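PDB 3BYQ: uncharacterized protein DUF1185 from Bordetella bronchiseptica RB50, which is of unestablished function but adopts a variant of the Bacillus chorismate mutase fold and may take part in amino-acid metabolism. Local coordinates for the interface of chains A and B and the interface of chains A and C. Coordinates in Å, arbitrary orientation; residue numbers count along the deposited sequence, not the author numbering. Chains: chain A/B/C, Uncharacterized protein DUF1185.

Contact 1: the interface of chains A and B. Residues chain A 14-17; chain B 9-12.
A:Val14 and A:Thr16 pair through their backbone N and O atoms with B:Leu12 and B:Arg10, so that the 7-17 strands of the two chains run antiparallel, edge to edge. Main-chain hydrogen bonds span the seam, among them A:Val14 N to B:Leu12 O at 3.0 Å and B:Arg10 N to A:Thr16 O at 2.9 Å. The residues between these pairs, A:Glu15 and B:Thr11, face each other, and their side chains lie on the same face of the sheet. Here the methyl CG2 of B:Thr11 lies 3.9 Å from CG of A:Glu15, supporting the glutamate stem with carbon while the charged end continues past it. The beta-branch of threonine suits an extended strand.

B:Lys9 supplies the partner for the carboxylate. Its CG is set between the backbone N and the carbonyl carbon (chi1 66°), and a further bend at chi3 (-68°) turns the tip toward A:Glu15, whose own chain is extended with CG anti to its N. The two side chains cross obliquely: the methylene CE of the lysine packs 3.6 Å from CD of A:Glu15, and the ammonium NZ of B:Lys9 forms a salt bridge and hydrogen bond of 2.9 Å with OE2 of A:Glu15. NZ approaches from above the carboxylate plane, 74° out of it, so the attraction may owe more to charge than to direction. A water 2.6 Å from B:Lys9 NZ also contacts the hydroxyl OG1 of A:Thr17 at 2.8 Å, carrying the polar link two residues along, to the next side chain on this face of strand 7-17. Long, flexible lysine and glutamate chains can thus join neighbouring strands without disturbing the backbone pairing.

Because the interface is two-fold symmetric, the same contacts recur with the chains exchanged. Strand 7-17, the first of each chain, joins its counterpart here, making a continuous sheet across the A-B boundary in the deposited assembly.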
loop_
_atom_site.group_PDB
_atom_site.type_symbol
_atom_site.label_atom_id
_atom_site.label_comp_id
_atom_site.label_asym_id
_atom_site.label_seq_id
_atom_site.Cartn_x
_atom_site.Cartn_y
_atom_site.Cartn_z
ATOM N N VAL A 14 9.674 -11.922 15.667
ATOM C CA VAL A 14 9.201 -13.221 16.151
ATOM C C VAL A 14 7.691 -13.144 16.233
ATOM O O VAL A 14 7.158 -12.287 16.947
ATOM C CB VAL A 14 9.802 -13.666 17.524
ATOM C CG1 VAL A 14 9.233 -15.010 17.962
ATOM C CG2 VAL A 14 11.375 -13.719 17.476
ATOM N N GLU A 15 7.031 -14.004 15.452
ATOM C CA GLU A 15 5.564 -14.033 15.383
ATOM C C GLU A 15 5.084 -15.312 16.024
ATOM O O GLU A 15 5.445 -16.419 15.572
ATOM C CB GLU A 15 5.115 -13.981 13.940
ATOM C CG GLU A 15 3.628 -13.991 13.738
ATOM C CD GLU A 15 3.275 -14.309 12.309
ATOM O OE1 GLU A 15 3.490 -15.462 11.859
ATOM O OE2 GLU A 15 2.765 -13.395 11.644
ATOM N N THR A 16 4.329 -15.166 17.110
ATOM C CA THR A 16 3.761 -16.305 17.846
ATOM C C THR A 16 2.281 -16.373 17.538
ATOM O O THR A 16 1.556 -15.443 17.807
ATOM C CB THR A 16 3.970 -16.125 19.378
ATOM O OG1 THR A 16 5.370 -15.916 19.628
ATOM C CG2 THR A 16 3.441 -17.302 20.172
ATOM N N THR A 17 1.848 -17.494 16.977
ATOM C CA THR A 17 0.441 -17.753 16.648
ATOM C C THR A 17 -0.115 -18.807 17.595
ATOM O O THR A 17 0.364 -19.949 17.639
ATOM C CB THR A 17 0.279 -18.214 15.189
ATOM O OG1 THR A 17 0.872 -17.245 14.323
ATOM C CG2 THR A 17 -1.163 -18.356 14.806
ATOM N N LYS B 9 -2.584 -13.857 18.120
ATOM C CA LYS B 9 -1.149 -13.830 17.814
ATOM C C LYS B 9 -0.480 -12.628 18.381
ATOM O O LYS B 9 -1.128 -11.663 18.762
ATOM C CB LYS B 9 -0.907 -13.932 16.298
ATOM C CG LYS B 9 -1.386 -12.780 15.522
ATOM C CD LYS B 9 -1.353 -13.076 14.022
ATOM C CE LYS B 9 0.023 -13.208 13.456
ATOM N NZ LYS B 9 -0.091 -13.641 11.986
ATOM N N ARG B 10 0.834 -12.722 18.439
ATOM C CA ARG B 10 1.686 -11.671 18.979
ATOM C C ARG B 10 2.910 -11.530 18.097
ATOM O O ARG B 10 3.305 -12.470 17.409
ATOM C CB ARG B 10 2.143 -12.061 20.386
ATOM C CG ARG B 10 1.084 -11.988 21.467
ATOM C CD ARG B 10 1.565 -12.596 22.746
ATOM N NE ARG B 10 2.636 -11.815 23.365
ATOM C CZ ARG B 10 3.295 -12.149 24.459
ATOM N NH1 ARG B 10 2.943 -13.208 25.153
ATOM N NH2 ARG B 10 4.286 -11.371 24.885
ATOM N N THR B 11 3.454 -10.330 18.053
ATOM C CA THR B 11 4.728 -10.119 17.391
ATOM C C THR B 11 5.633 -9.301 18.278
ATOM O O THR B 11 5.184 -8.447 19.059
ATOM C CB THR B 11 4.630 -9.466 15.995
ATOM O OG1 THR B 11 4.145 -8.118 16.132
ATOM C CG2 THR B 11 3.726 -10.306 15.084
ATOM N N LEU B 12 6.902 -9.647 18.216
ATOM C CA LEU B 12 7.947 -8.887 18.881
ATOM C C LEU B 12 8.887 -8.461 17.774
ATOM O O LEU B 12 9.290 -9.296 16.999
ATOM C CB LEU B 12 8.680 -9.767 19.875
ATOM C CG LEU B 12 9.882 -9.157 20.608
ATOM C CD1 LEU B 12 9.413 -8.023 21.472
ATOM C CD2 LEU B 12 10.561 -10.215 21.455
HETATM O O HOH W 1 -0.881 -16.063 12.493
#

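Contact 2: the interface of chains A and C. Residues chain A 46-48, 50, 91, 93; chain C 21-23, 175, 177.
A:Tyr46 and A:Glu91 receive C:Arg177, the arginine that crosses this mostly loop-built interface of a DUF1185 family protein, whose fold is a variant of the Bacillus chorismate mutase fold. From CB, the chain sets out with CG between the backbone N and the carbonyl carbon (chi1 59°), then runs extended to NE. CG of C:Arg177 passes 4.1 Å from CG of A:Glu93, whose carboxylate OE2 accepts the backbone N of C:Arg177 at 2.9 Å. CD lies beside the phenol OH of A:Tyr46 and the carbonyl O of A:Pro48; that carbonyl also shares a water with C:Arg177 O and A:Leu50 N.

At the guanidinium, NE and NH2 of C:Arg177 grip the backbone O of A:Glu47 side-on, at 3.0 Å and 2.9 Å, both from one face of the carbonyl plane. A salt bridge follows end-on: C:Arg177 NH1 bonds A:Glu91 OE1 and NH2 bonds OE2, each at 3.0 Å, the glutamate's two oxygens matching the paired nitrogens. The groups meet tip to tip, but their planes are turned 48° apart, and both oxygens are approached from above the carboxylate plane. NH1 bonds in addition to O of C:His175, in its own chain, which helps hold the group's rotation. Arginine suits the place by offering several N-H donors in one plane.

The flat cation is covered on both faces. CE1 of A:Tyr46 lies over its centre, 3.4 Å from CZ of C:Arg177, with the ring inclined by 37°; CD1 of A:Leu50 sits over the rim of the opposite face. Tyrosine offers a broad aromatic surface, on whose other face CD of C:Pro23 rests in a CH-pi contact, 3.6 Å from the A:Tyr46 ring centroid.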
loop_
_atom_site.group_PDB
_atom_site.type_symbol
_atom_site.label_atom_id
_atom_site.label_comp_id
_atom_site.label_asym_id
_atom_site.label_seq_id
_atom_site.Cartn_x
_atom_site.Cartn_y
_atom_site.Cartn_z
ATOM N N TYR A 46 25.619 -2.165 -14.485
ATOM C CA TYR A 46 25.657 -3.591 -14.789
ATOM C C TYR A 46 27.043 -4.107 -14.490
ATOM O O TYR A 46 28.042 -3.702 -15.124
ATOM C CB TYR A 46 25.342 -3.851 -16.256
ATOM C CG TYR A 46 25.437 -5.315 -16.578
ATOM C CD1 TYR A 46 24.409 -6.179 -16.243
ATOM C CD2 TYR A 46 26.564 -5.833 -17.201
ATOM C CE1 TYR A 46 24.496 -7.533 -16.525
ATOM C CE2 TYR A 46 26.642 -7.164 -17.482
ATOM C CZ TYR A 46 25.619 -8.007 -17.138
ATOM O OH TYR A 46 25.751 -9.350 -17.440
ATOM N N GLU A 47 27.114 -4.976 -13.494
ATOM C CA GLU A 47 28.353 -5.591 -13.095
ATOM C C GLU A 47 28.314 -7.021 -13.578
ATOM O O GLU A 47 27.488 -7.780 -13.118
ATOM C CB GLU A 47 28.533 -5.570 -11.564
ATOM C CG GLU A 47 29.726 -6.422 -11.060
ATOM C CD GLU A 47 31.025 -6.117 -11.767
ATOM O OE1 GLU A 47 31.437 -4.943 -11.701
ATOM O OE2 GLU A 47 31.631 -7.055 -12.371
ATOM N N PRO A 48 29.225 -7.419 -14.484
ATOM C CA PRO A 48 29.176 -8.799 -14.987
ATOM C C PRO A 48 29.544 -9.874 -13.962
ATOM O O PRO A 48 29.026 -10.983 -14.032
ATOM C CB PRO A 48 30.172 -8.794 -16.140
ATOM C CG PRO A 48 30.526 -7.404 -16.374
ATOM C CD PRO A 48 30.194 -6.590 -15.227
ATOM N N LEU A 50 29.353 -10.927 -10.246
ATOM C CA LEU A 50 28.728 -10.814 -8.903
ATOM C C LEU A 50 29.180 -11.937 -7.955
ATOM O O LEU A 50 28.706 -12.045 -6.817
ATOM C CB LEU A 50 27.213 -10.819 -9.047
ATOM C CG LEU A 50 26.601 -9.593 -9.739
ATOM C CD1 LEU A 50 25.091 -9.797 -9.943
ATOM C CD2 LEU A 50 26.871 -8.320 -8.915
ATOM N N GLU A 91 19.199 -4.510 -9.463
ATOM C CA GLU A 91 18.609 -5.510 -10.364
ATOM C C GLU A 91 18.351 -6.771 -9.583
ATOM O O GLU A 91 18.915 -6.968 -8.507
ATOM C CB GLU A 91 19.476 -5.763 -11.592
ATOM C CG GLU A 91 20.798 -6.362 -11.341
ATOM C CD GLU A 91 21.521 -6.713 -12.639
ATOM O OE1 GLU A 91 21.136 -7.699 -13.333
ATOM O OE2 GLU A 91 22.530 -6.045 -12.945
ATOM N N GLU A 93 19.311 -9.703 -10.091
ATOM C CA GLU A 93 20.490 -10.556 -9.878
ATOM C C GLU A 93 21.191 -10.231 -8.559
ATOM O O GLU A 93 21.858 -11.085 -7.975
ATOM C CB GLU A 93 21.497 -10.450 -11.019
ATOM C CG GLU A 93 22.293 -11.733 -11.199
ATOM C CD GLU A 93 21.482 -12.904 -11.748
ATOM O OE1 GLU A 93 20.329 -12.710 -12.154
ATOM O OE2 GLU A 93 22.021 -14.040 -11.831
ATOM N N ASN C 21 18.545 -3.699 -17.688
ATOM C CA ASN C 21 19.629 -2.742 -17.880
ATOM C C ASN C 21 20.992 -3.312 -18.155
ATOM O O ASN C 21 21.984 -2.599 -18.168
ATOM C CB ASN C 21 19.647 -1.685 -16.762
ATOM C CG ASN C 21 18.304 -0.985 -16.634
ATOM O OD1 ASN C 21 17.667 -0.982 -15.577
ATOM N ND2 ASN C 21 17.842 -0.453 -17.730
ATOM N N GLY C 22 21.020 -4.599 -18.436
ATOM C CA GLY C 22 22.215 -5.302 -18.871
ATOM C C GLY C 22 22.072 -5.704 -20.345
ATOM O O GLY C 22 21.116 -5.313 -21.002
ATOM N N PRO C 23 23.015 -6.495 -20.875
ATOM C CA PRO C 23 22.920 -6.956 -22.264
ATOM C C PRO C 23 21.684 -7.820 -22.462
ATOM O O PRO C 23 21.516 -8.828 -21.781
ATOM C CB PRO C 23 24.183 -7.795 -22.441
ATOM C CG PRO C 23 25.105 -7.295 -21.399
ATOM C CD PRO C 23 24.255 -6.955 -20.235
ATOM N N HIS C 175 19.357 -11.729 -17.001
ATOM C CA HIS C 175 20.809 -11.571 -16.857
ATOM C C HIS C 175 21.403 -12.558 -15.849
ATOM O O HIS C 175 22.332 -12.209 -15.146
ATOM C CB HIS C 175 21.198 -10.129 -16.475
ATOM C CG HIS C 175 20.605 -9.090 -17.371
ATOM N ND1 HIS C 175 20.659 -9.159 -18.749
ATOM C CD2 HIS C 175 19.983 -7.925 -17.077
ATOM C CE1 HIS C 175 20.073 -8.091 -19.259
ATOM N NE2 HIS C 175 19.646 -7.332 -18.268
ATOM N N ARG C 177 23.574 -14.994 -14.055
ATOM C CA ARG C 177 25.042 -15.083 -14.138
ATOM C C ARG C 177 25.722 -15.474 -12.856
ATOM O O ARG C 177 26.849 -15.078 -12.613
ATOM C CB ARG C 177 25.639 -13.742 -14.636
ATOM C CG ARG C 177 25.353 -12.497 -13.791
ATOM C CD ARG C 177 25.669 -11.247 -14.620
ATOM N NE ARG C 177 25.618 -9.973 -13.863
ATOM C CZ ARG C 177 24.534 -9.258 -13.652
ATOM N NH1 ARG C 177 23.346 -9.670 -14.040
ATOM N NH2 ARG C 177 24.635 -8.112 -13.018
HETATM O O HOH W 2 18.853 -11.273 -14.167
HETATM O O HOH W 3 28.553 -12.972 -12.086
#

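About 38 Å separates the C-alpha centres of contact 1 and contact 2, and they have no residue in common. Chain A therefore engages B and C through different surfaces: contact 1 uses edge strand 7-17, whereas contact 2 draws mostly on loops, with helix 93-96 contributing its first residue. Because the two surfaces are separate, a copy can use both at once; each interface is two-fold symmetric, so its partner does the same in return. Sheet pairing and arginine-centred loop packing together could connect subunits into the six-copy deposited assembly, although these coordinates alone do not show that this hexamer is the functional form.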